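Local coordinates for protein nitroreductase (Desulfitobacterium hafniense, PDB 3PXV) that binds flavin mononucleotide and, as a member of the nitroreductase family, probably works as an FMN-dependent oxidoreductase, at residues E57-L70 / L139-R153. Numbering follows the deposited sequence.
Sequences ELMQEMEAEGLAYL and LAFASGLRAEEFSKR
The Phe150 ring takes Met62 CG over one face, a CH-pi contact 3.7 Å from CG to the ring centroid, while Leu58 CD1 and Glu65 CG meet its edge. Phe150 CZ in turn sits over the centre of the Arg146 guanidinium, whose edge faces Glu65 OE1. The Arg153 guanidinium has Leu58 CD1 above its centre and acidic groups, from Glu61 and Glu149, along its edge. Further along, Tyr69 receives Ala142 CB on one face, 3.7 Å from CB to the ring centroid.

These groups join helix 56-72 of the FMN-dependent nitroreductase-like fold to helix 147-154 and the turn before it. The two short helical segments run nearly antiparallel, at 155°, and Phe150 enters as a knob among Leu58, Glu61, Met62 and Glu65.

Beside the Phe150 packing runs a salt-bridge network of Glu61, Glu65, Arg146, Glu149 and Arg153. Glu61, its chain extended beyond CG (chi2 -174°), presents OE1 to Arg153 NH1 at 2.7 Å and, from the opposite face of the carboxylate, to Arg146 NH2 at 3.1 Å. The same two nitrogens grip Glu149 OE2, so the arginines bridge two acids whose like charges would otherwise probably repel. A leucine in place of Arg153 would probably take one of the two arginine partners from Glu61 and Glu149, leaving their like charges less well balanced, and would remove the flat group that lies over Leu58 CD1.

Ahead of that turn, Leu139 CB comes within 3.5 Å of Gly66 CA on the helix, a tight approach at which even a beta carbon on Gly66 would probably be crowded. One water ties Glu65 OE2 to Leu139 O and Ser143 N. Leu139 CD1 presses tightly on Leu70 CG, 3.4 Å away, and the Leu139 side chain also adjoins Tyr136 of the FMN site.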
ATOM      1  N   GLU B  57       3.473 -28.144   3.741  1.00 56.97           N
ATOM      2  CA  GLU B  57       3.546 -28.852   2.476  1.00 59.51           C
ATOM      3  C   GLU B  57       3.247 -27.914   1.308  1.00 57.77           C
ATOM      4  O   GLU B  57       4.036 -27.834   0.365  1.00 58.44           O
ATOM      5  CB  GLU B  57       2.594 -30.062   2.474  1.00 61.16           C
ATOM      6  CG  GLU B  57       2.556 -30.854   1.167  1.00 69.83           C
ATOM      7  CD  GLU B  57       3.917 -31.422   0.782  1.00 79.19           C
ATOM      8  OE1 GLU B  57       4.774 -31.584   1.681  1.00 88.67           O
ATOM      9  OE2 GLU B  57       4.130 -31.705  -0.417  1.00 78.52           O
ATOM     10  N   LEU B  58       2.133 -27.181   1.393  1.00 56.09           N
ATOM     11  CA  LEU B  58       1.714 -26.277   0.313  1.00 53.27           C
ATOM     12  C   LEU B  58       2.767 -25.192   0.118  1.00 51.78           C
ATOM     13  O   LEU B  58       3.092 -24.834  -0.999  1.00 51.36           O
ATOM     14  CB  LEU B  58       0.328 -25.668   0.615  1.00 51.44           C
ATOM     15  CG  LEU B  58      -0.285 -24.643  -0.352  1.00 51.51           C
ATOM     16  CD1 LEU B  58      -0.367 -25.170  -1.779  1.00 46.54           C
ATOM     17  CD2 LEU B  58      -1.657 -24.225   0.117  1.00 47.32           C
HETATM   18  N   MSE B  59       3.302 -24.673   1.215  1.00 51.80           N
HETATM   19  CA  MSE B  59       4.325 -23.639   1.137  1.00 51.02           C
HETATM   20  C   MSE B  59       5.568 -24.154   0.404  1.00 51.51           C
HETATM   21  O   MSE B  59       6.052 -23.494  -0.508  1.00 49.87           O
HETATM   22  CB  MSE B  59       4.674 -23.108   2.529  1.00 51.28           C
HETATM   23  CG  MSE B  59       3.569 -22.233   3.152  1.00 52.48           C
HETATM   24 SE   MSE B  59       4.266 -21.178   4.590  0.75 43.32          SE
HETATM   25  CE  MSE B  59       5.501 -20.158   3.548  1.00 50.57           C
ATOM     26  N   GLN B  60       6.067 -25.335   0.797  1.00 52.74           N
ATOM     27  CA  GLN B  60       7.229 -25.957   0.131  1.00 52.39           C
ATOM     28  C   GLN B  60       6.969 -26.214  -1.353  1.00 50.46           C
ATOM     29  O   GLN B  60       7.864 -26.053  -2.181  1.00 50.16           O
ATOM     30  CB  GLN B  60       7.643 -27.289   0.802  1.00 54.03           C
ATOM     31  CG  GLN B  60       8.256 -27.184   2.219  1.00 58.94           C
ATOM     32  CD  GLN B  60       8.685 -28.565   2.795  1.00 64.15           C
ATOM     33  OE1 GLN B  60       8.035 -29.580   2.560  1.00 67.20           O
ATOM     34  NE2 GLN B  60       9.781 -28.582   3.552  1.00 62.98           N
ATOM     35  N   GLU B  61       5.754 -26.620  -1.695  1.00 50.72           N
ATOM     36  CA  GLU B  61       5.448 -26.919  -3.095  1.00 51.04           C
ATOM     37  C   GLU B  61       5.453 -25.668  -3.953  1.00 49.87           C
ATOM     38  O   GLU B  61       5.984 -25.674  -5.050  1.00 49.69           O
ATOM     39  CB  GLU B  61       4.128 -27.693  -3.224  1.00 52.06           C
ATOM     40  CG  GLU B  61       4.198 -29.123  -2.682  1.00 53.87           C
ATOM     41  CD  GLU B  61       2.947 -29.950  -2.944  1.00 58.36           C
ATOM     42  OE1 GLU B  61       2.168 -29.593  -3.850  1.00 55.78           O
ATOM     43  OE2 GLU B  61       2.756 -30.990  -2.262  1.00 59.11           O
HETATM   44  N   MSE B  62       4.890 -24.586  -3.435  1.00 49.46           N
HETATM   45  CA  MSE B  62       4.838 -23.348  -4.166  1.00 48.95           C
HETATM   46  C   MSE B  62       6.256 -22.790  -4.307  1.00 49.89           C
HETATM   47  O   MSE B  62       6.607 -22.185  -5.328  1.00 50.10           O
HETATM   48  CB  MSE B  62       3.907 -22.340  -3.457  1.00 48.68           C
HETATM   49  CG  MSE B  62       2.455 -22.737  -3.466  1.00 46.21           C
HETATM   50 SE   MSE B  62       1.300 -21.538  -2.468  0.75 37.12          SE
HETATM   51  CE  MSE B  62       1.680 -19.951  -3.456  1.00 39.33           C
ATOM     52  N   GLU B  63       7.077 -23.015  -3.285  1.00 51.25           N
ATOM     53  CA  GLU B  63       8.456 -22.531  -3.296  1.00 50.99           C
ATOM     54  C   GLU B  63       9.265 -23.267  -4.361  1.00 49.51           C
ATOM     55  O   GLU B  63       9.970 -22.642  -5.151  1.00 49.34           O
ATOM     56  CB  GLU B  63       9.105 -22.696  -1.912  1.00 51.22           C
ATOM     57  CG  GLU B  63      10.526 -22.094  -1.831  1.00 56.90           C
ATOM     58  CD  GLU B  63      11.129 -22.146  -0.429  1.00 58.63           C
ATOM     59  OE1 GLU B  63      11.071 -23.207   0.212  1.00 63.55           O
ATOM     60  OE2 GLU B  63      11.680 -21.122   0.021  1.00 56.53           O
ATOM     61  N   ALA B  64       9.161 -24.595  -4.364  1.00 47.94           N
ATOM     62  CA  ALA B  64       9.886 -25.431  -5.314  1.00 47.54           C
ATOM     63  C   ALA B  64       9.418 -25.166  -6.746  1.00 48.24           C
ATOM     64  O   ALA B  64      10.224 -25.172  -7.669  1.00 51.67           O
ATOM     65  CB  ALA B  64       9.748 -26.903  -4.949  1.00 45.06           C
ATOM     66  N   GLU B  65       8.128 -24.918  -6.935  1.00 48.15           N
ATOM     67  CA  GLU B  65       7.604 -24.561  -8.259  1.00 49.47           C
ATOM     68  C   GLU B  65       8.154 -23.186  -8.679  1.00 49.45           C
ATOM     69  O   GLU B  65       8.617 -23.003  -9.822  1.00 50.63           O
ATOM     70  CB  GLU B  65       6.081 -24.549  -8.271  1.00 47.81           C
ATOM     71  CG  GLU B  65       5.466 -24.149  -9.617  1.00 53.20           C
ATOM     72  CD  GLU B  65       5.824 -25.085 -10.776  1.00 60.48           C
ATOM     73  OE1 GLU B  65       6.118 -26.304 -10.534  1.00 58.83           O
ATOM     74  OE2 GLU B  65       5.775 -24.584 -11.932  1.00 61.21           O
ATOM     75  N   GLY B  66       8.122 -22.231  -7.754  1.00 48.48           N
ATOM     76  CA  GLY B  66       8.647 -20.891  -8.030  1.00 48.64           C
ATOM     77  C   GLY B  66      10.086 -20.973  -8.516  1.00 49.32           C
ATOM     78  O   GLY B  66      10.402 -20.486  -9.604  1.00 49.37           O
ATOM     79  N   LEU B  67      10.946 -21.626  -7.732  1.00 50.25           N
ATOM     80  CA  LEU B  67      12.351 -21.792  -8.105  1.00 51.92           C
ATOM     81  C   LEU B  67      12.526 -22.444  -9.464  1.00 50.74           C
ATOM     82  O   LEU B  67      13.402 -22.053 -10.215  1.00 51.72           O
ATOM     83  CB  LEU B  67      13.125 -22.617  -7.068  1.00 53.69           C
ATOM     84  CG  LEU B  67      13.371 -21.922  -5.741  1.00 59.17           C
ATOM     85  CD1 LEU B  67      14.019 -22.886  -4.769  1.00 63.87           C
ATOM     86  CD2 LEU B  67      14.255 -20.671  -5.961  1.00 59.53           C
ATOM     87  N   ALA B  68      11.702 -23.441  -9.767  1.00 51.40           N
ATOM     88  CA  ALA B  68      11.822 -24.186 -11.034  1.00 51.17           C
ATOM     89  C   ALA B  68      11.449 -23.336 -12.245  1.00 51.02           C
ATOM     90  O   ALA B  68      12.040 -23.492 -13.318  1.00 52.00           O
ATOM     91  CB  ALA B  68      11.002 -25.466 -10.995  1.00 50.78           C
ATOM     92  N   TYR B  69      10.504 -22.414 -12.063  1.00 49.39           N
ATOM     93  CA  TYR B  69      10.133 -21.529 -13.130  1.00 48.92           C
ATOM     94  C   TYR B  69      11.328 -20.664 -13.430  1.00 48.46           C
ATOM     95  O   TYR B  69      11.701 -20.513 -14.583  1.00 49.87           O
ATOM     96  CB  TYR B  69       8.930 -20.649 -12.757  1.00 50.83           C
ATOM     97  CG  TYR B  69       8.405 -19.825 -13.913  1.00 49.69           C
ATOM     98  CD1 TYR B  69       7.724 -20.438 -14.956  1.00 55.76           C
ATOM     99  CD2 TYR B  69       8.600 -18.453 -13.979  1.00 55.43           C
ATOM    100  CE1 TYR B  69       7.234 -19.713 -16.045  1.00 58.42           C
ATOM    101  CE2 TYR B  69       8.109 -17.708 -15.064  1.00 56.15           C
ATOM    102  CZ  TYR B  69       7.414 -18.349 -16.090  1.00 59.01           C
ATOM    103  OH  TYR B  69       6.904 -17.657 -17.176  1.00 64.82           O
ATOM    104  N   LEU B  70      11.926 -20.100 -12.386  1.00 49.55           N
ATOM    105  CA  LEU B  70      13.104 -19.251 -12.540  1.00 50.33           C
ATOM    106  C   LEU B  70      14.243 -20.048 -13.158  1.00 51.18           C
ATOM    107  O   LEU B  70      14.893 -19.579 -14.106  1.00 52.43           O
ATOM    108  CB  LEU B  70      13.563 -18.679 -11.201  1.00 49.83           C
ATOM    109  CG  LEU B  70      12.706 -17.620 -10.526  1.00 50.82           C
ATOM    110  CD1 LEU B  70      13.244 -17.307  -9.099  1.00 48.48           C
ATOM    111  CD2 LEU B  70      12.667 -16.385 -11.398  1.00 48.69           C
ATOM    112  N   LEU B 139       5.484 -16.713  -8.382  1.00 45.02           N
ATOM    113  CA  LEU B 139       6.108 -17.605  -9.347  1.00 45.70           C
ATOM    114  C   LEU B 139       5.470 -19.008  -9.338  1.00 46.12           C
ATOM    115  O   LEU B 139       5.579 -19.749 -10.306  1.00 46.15           O
ATOM    116  CB  LEU B 139       7.617 -17.689  -9.093  1.00 45.64           C
ATOM    117  CG  LEU B 139       8.442 -16.434  -9.343  1.00 45.47           C
ATOM    118  CD1 LEU B 139       9.914 -16.615  -8.869  1.00 40.33           C
ATOM    119  CD2 LEU B 139       8.390 -16.060 -10.814  1.00 43.17           C
ATOM    120  N   ALA B 140       4.761 -19.350  -8.265  1.00 47.02           N
ATOM    121  CA  ALA B 140       4.072 -20.635  -8.180  1.00 46.93           C
ATOM    122  C   ALA B 140       2.960 -20.757  -9.235  1.00 47.01           C
ATOM    123  O   ALA B 140       2.581 -21.857  -9.605  1.00 48.23           O
ATOM    124  CB  ALA B 140       3.505 -20.821  -6.795  1.00 45.71           C
ATOM    125  N   PHE B 141       2.465 -19.627  -9.723  1.00 44.05           N
ATOM    126  CA  PHE B 141       1.361 -19.589 -10.676  1.00 45.44           C
ATOM    127  C   PHE B 141       1.796 -19.256 -12.084  1.00 45.67           C
ATOM    128  O   PHE B 141       1.019 -19.389 -13.017  1.00 45.83           O
ATOM    129  CB  PHE B 141       0.401 -18.470 -10.276  1.00 43.94           C
ATOM    130  CG  PHE B 141      -0.136 -18.590  -8.877  1.00 43.92           C
ATOM    131  CD1 PHE B 141       0.572 -18.103  -7.810  1.00 41.82           C
ATOM    132  CD2 PHE B 141      -1.369 -19.174  -8.641  1.00 45.56           C
ATOM    133  CE1 PHE B 141       0.087 -18.207  -6.545  1.00 42.13           C
ATOM    134  CE2 PHE B 141      -1.847 -19.281  -7.375  1.00 45.81           C
ATOM    135  CZ  PHE B 141      -1.111 -18.798  -6.325  1.00 42.48           C
ATOM    136  N   ALA B 142       3.046 -18.839 -12.219  1.00 47.33           N
ATOM    137  CA  ALA B 142       3.557 -18.256 -13.454  1.00 47.22           C
ATOM    138  C   ALA B 142       3.522 -19.098 -14.705  1.00 48.02           C
ATOM    139  O   ALA B 142       3.302 -18.563 -15.772  1.00 50.82           O
ATOM    140  CB  ALA B 142       4.968 -17.678 -13.227  1.00 47.39           C
ATOM    141  N   SER B 143       3.743 -20.399 -14.599  1.00 50.75           N
ATOM    142  CA  SER B 143       3.734 -21.266 -15.786  1.00 50.53           C
ATOM    143  C   SER B 143       2.316 -21.496 -16.280  1.00 51.19           C
ATOM    144  O   SER B 143       2.112 -21.870 -17.428  1.00 50.70           O
ATOM    145  CB  SER B 143       4.381 -22.612 -15.469  1.00 51.53           C
ATOM    146  OG  SER B 143       3.534 -23.404 -14.649  1.00 50.90           O
ATOM    147  N   GLY B 144       1.343 -21.287 -15.393  1.00 50.95           N
ATOM    148  CA  GLY B 144      -0.055 -21.537 -15.696  1.00 51.35           C
ATOM    149  C   GLY B 144      -0.434 -23.013 -15.532  1.00 51.76           C
ATOM    150  O   GLY B 144      -1.623 -23.357 -15.463  1.00 52.28           O
ATOM    151  N   LEU B 145       0.569 -23.882 -15.441  1.00 52.11           N
ATOM    152  CA  LEU B 145       0.354 -25.351 -15.370  1.00 53.39           C
ATOM    153  C   LEU B 145      -0.090 -25.829 -13.986  1.00 52.53           C
ATOM    154  O   LEU B 145      -0.830 -26.796 -13.878  1.00 52.88           O
ATOM    155  CB  LEU B 145       1.616 -26.087 -15.831  1.00 52.84           C
ATOM    156  CG  LEU B 145       2.067 -25.658 -17.242  1.00 56.36           C
ATOM    157  CD1 LEU B 145       3.364 -26.303 -17.725  1.00 51.31           C
ATOM    158  CD2 LEU B 145       0.959 -25.942 -18.220  1.00 54.52           C
ATOM    159  N   ARG B 146       0.345 -25.141 -12.935  1.00 51.32           N
ATOM    160  CA  ARG B 146      -0.090 -25.461 -11.592  1.00 51.70           C
ATOM    161  C   ARG B 146      -0.888 -24.319 -10.959  1.00 51.14           C
ATOM    162  O   ARG B 146      -1.218 -24.383  -9.776  1.00 51.44           O
ATOM    163  CB  ARG B 146       1.103 -25.857 -10.720  1.00 53.29           C
ATOM    164  CG  ARG B 146       1.826 -27.095 -11.236  1.00 54.02           C
ATOM    165  CD  ARG B 146       2.802 -27.655 -10.250  1.00 56.40           C
ATOM    166  NE  ARG B 146       2.157 -28.265  -9.092  1.00 57.55           N
ATOM    167  CZ  ARG B 146       2.792 -28.614  -7.971  1.00 58.34           C
ATOM    168  NH1 ARG B 146       4.100 -28.407  -7.828  1.00 62.23           N
ATOM    169  NH2 ARG B 146       2.117 -29.166  -6.970  1.00 62.13           N
ATOM    170  N   ALA B 147      -1.263 -23.319 -11.757  1.00 50.56           N
ATOM    171  CA  ALA B 147      -1.984 -22.146 -11.230  1.00 51.55           C
ATOM    172  C   ALA B 147      -3.371 -22.446 -10.652  1.00 51.56           C
ATOM    173  O   ALA B 147      -3.706 -21.940  -9.564  1.00 51.92           O
ATOM    174  CB  ALA B 147      -2.056 -20.998 -12.288  1.00 48.66           C
ATOM    175  N   GLU B 148      -4.175 -23.247 -11.349  1.00 52.94           N
ATOM    176  CA  GLU B 148      -5.530 -23.565 -10.861  1.00 55.22           C
ATOM    177  C   GLU B 148      -5.463 -24.413  -9.597  1.00 53.41           C
ATOM    178  O   GLU B 148      -6.240 -24.213  -8.684  1.00 52.84           O
ATOM    179  CB  GLU B 148      -6.372 -24.290 -11.902  1.00 57.79           C
ATOM    180  CG  GLU B 148      -7.870 -24.305 -11.538  1.00 71.14           C
ATOM    181  CD  GLU B 148      -8.669 -25.419 -12.226  1.00 90.46           C
ATOM    182  OE1 GLU B 148      -8.054 -26.358 -12.803  1.00 94.35           O
ATOM    183  OE2 GLU B 148      -9.926 -25.361 -12.161  1.00 97.32           O
ATOM    184  N   GLU B 149      -4.526 -25.352  -9.563  1.00 52.92           N
ATOM    185  CA  GLU B 149      -4.285 -26.190  -8.403  1.00 53.62           C
ATOM    186  C   GLU B 149      -3.961 -25.353  -7.164  1.00 53.96           C
ATOM    187  O   GLU B 149      -4.646 -25.465  -6.143  1.00 54.51           O
ATOM    188  CB  GLU B 149      -3.111 -27.129  -8.686  1.00 54.67           C
ATOM    189  CG  GLU B 149      -2.699 -28.038  -7.530  1.00 57.41           C
ATOM    190  CD  GLU B 149      -1.411 -28.812  -7.832  1.00 63.22           C
ATOM    191  OE1 GLU B 149      -1.223 -29.247  -9.001  1.00 63.97           O
ATOM    192  OE2 GLU B 149      -0.592 -28.969  -6.898  1.00 57.28           O
ATOM    193  N   PHE B 150      -2.911 -24.528  -7.231  1.00 51.73           N
ATOM    194  CA  PHE B 150      -2.583 -23.717  -6.078  1.00 50.31           C
ATOM    195  C   PHE B 150      -3.750 -22.789  -5.740  1.00 49.30           C
ATOM    196  O   PHE B 150      -4.006 -22.547  -4.576  1.00 47.83           O
ATOM    197  CB  PHE B 150      -1.279 -22.925  -6.256  1.00 50.42           C
ATOM    198  CG  PHE B 150      -0.045 -23.784  -6.316  1.00 46.62           C
ATOM    199  CD1 PHE B 150       0.213 -24.715  -5.331  1.00 46.71           C
ATOM    200  CD2 PHE B 150       0.876 -23.633  -7.348  1.00 47.11           C
ATOM    201  CE1 PHE B 150       1.349 -25.511  -5.392  1.00 52.22           C
ATOM    202  CE2 PHE B 150       2.024 -24.420  -7.416  1.00 44.86           C
ATOM    203  CZ  PHE B 150       2.262 -25.356  -6.442  1.00 47.49           C
ATOM    204  N   SER B 151      -4.477 -22.305  -6.742  1.00 49.63           N
ATOM    205  CA  SER B 151      -5.591 -21.403  -6.469  1.00 49.24           C
ATOM    206  C   SER B 151      -6.649 -22.078  -5.625  1.00 49.93           C
ATOM    207  O   SER B 151      -7.132 -21.499  -4.657  1.00 48.96           O
ATOM    208  CB  SER B 151      -6.178 -20.818  -7.752  1.00 50.34           C
ATOM    209  OG  SER B 151      -5.244 -19.926  -8.362  1.00 52.01           O
ATOM    210  N   LYS B 152      -6.990 -23.314  -5.962  1.00 52.02           N
ATOM    211  CA  LYS B 152      -7.998 -24.041  -5.207  1.00 53.59           C
ATOM    212  C   LYS B 152      -7.468 -24.440  -3.844  1.00 51.72           C
ATOM    213  O   LYS B 152      -8.171 -24.370  -2.852  1.00 52.13           O
ATOM    214  CB  LYS B 152      -8.477 -25.279  -5.973  1.00 55.91           C
ATOM    215  CG  LYS B 152      -9.265 -24.948  -7.221  1.00 64.79           C
ATOM    216  CD  LYS B 152      -9.753 -26.212  -7.943  1.00 79.71           C
ATOM    217  CE  LYS B 152      -8.594 -27.042  -8.502  1.00 86.54           C
ATOM    218  NZ  LYS B 152      -9.068 -28.114  -9.438  1.00 93.38           N
ATOM    219  N   ARG B 153      -6.225 -24.868  -3.778  1.00 51.47           N
ATOM    220  CA  ARG B 153      -5.673 -25.259  -2.488  1.00 52.63           C
ATOM    221  C   ARG B 153      -5.625 -24.057  -1.541  1.00 51.02           C
ATOM    222  O   ARG B 153      -5.818 -24.204  -0.336  1.00 51.64           O
ATOM    223  CB  ARG B 153      -4.303 -25.904  -2.658  1.00 51.72           C
ATOM    224  CG  ARG B 153      -4.381 -27.203  -3.429  1.00 54.64           C
ATOM    225  CD  ARG B 153      -3.013 -27.752  -3.729  1.00 55.37           C
ATOM    226  NE  ARG B 153      -2.318 -28.204  -2.534  1.00 56.52           N
ATOM    227  CZ  ARG B 153      -1.106 -28.751  -2.544  1.00 60.03           C
ATOM    228  NH1 ARG B 153      -0.433 -28.895  -3.690  1.00 56.36           N
ATOM    229  NH2 ARG B 153      -0.563 -29.146  -1.408  1.00 56.40           N
TER
HETATM  230  O   HOH W   1       6.850 -28.598  -6.322  1.00 59.21           O
HETATM  231  O   HOH W   2       4.979 -21.787 -12.271  1.00 43.04           O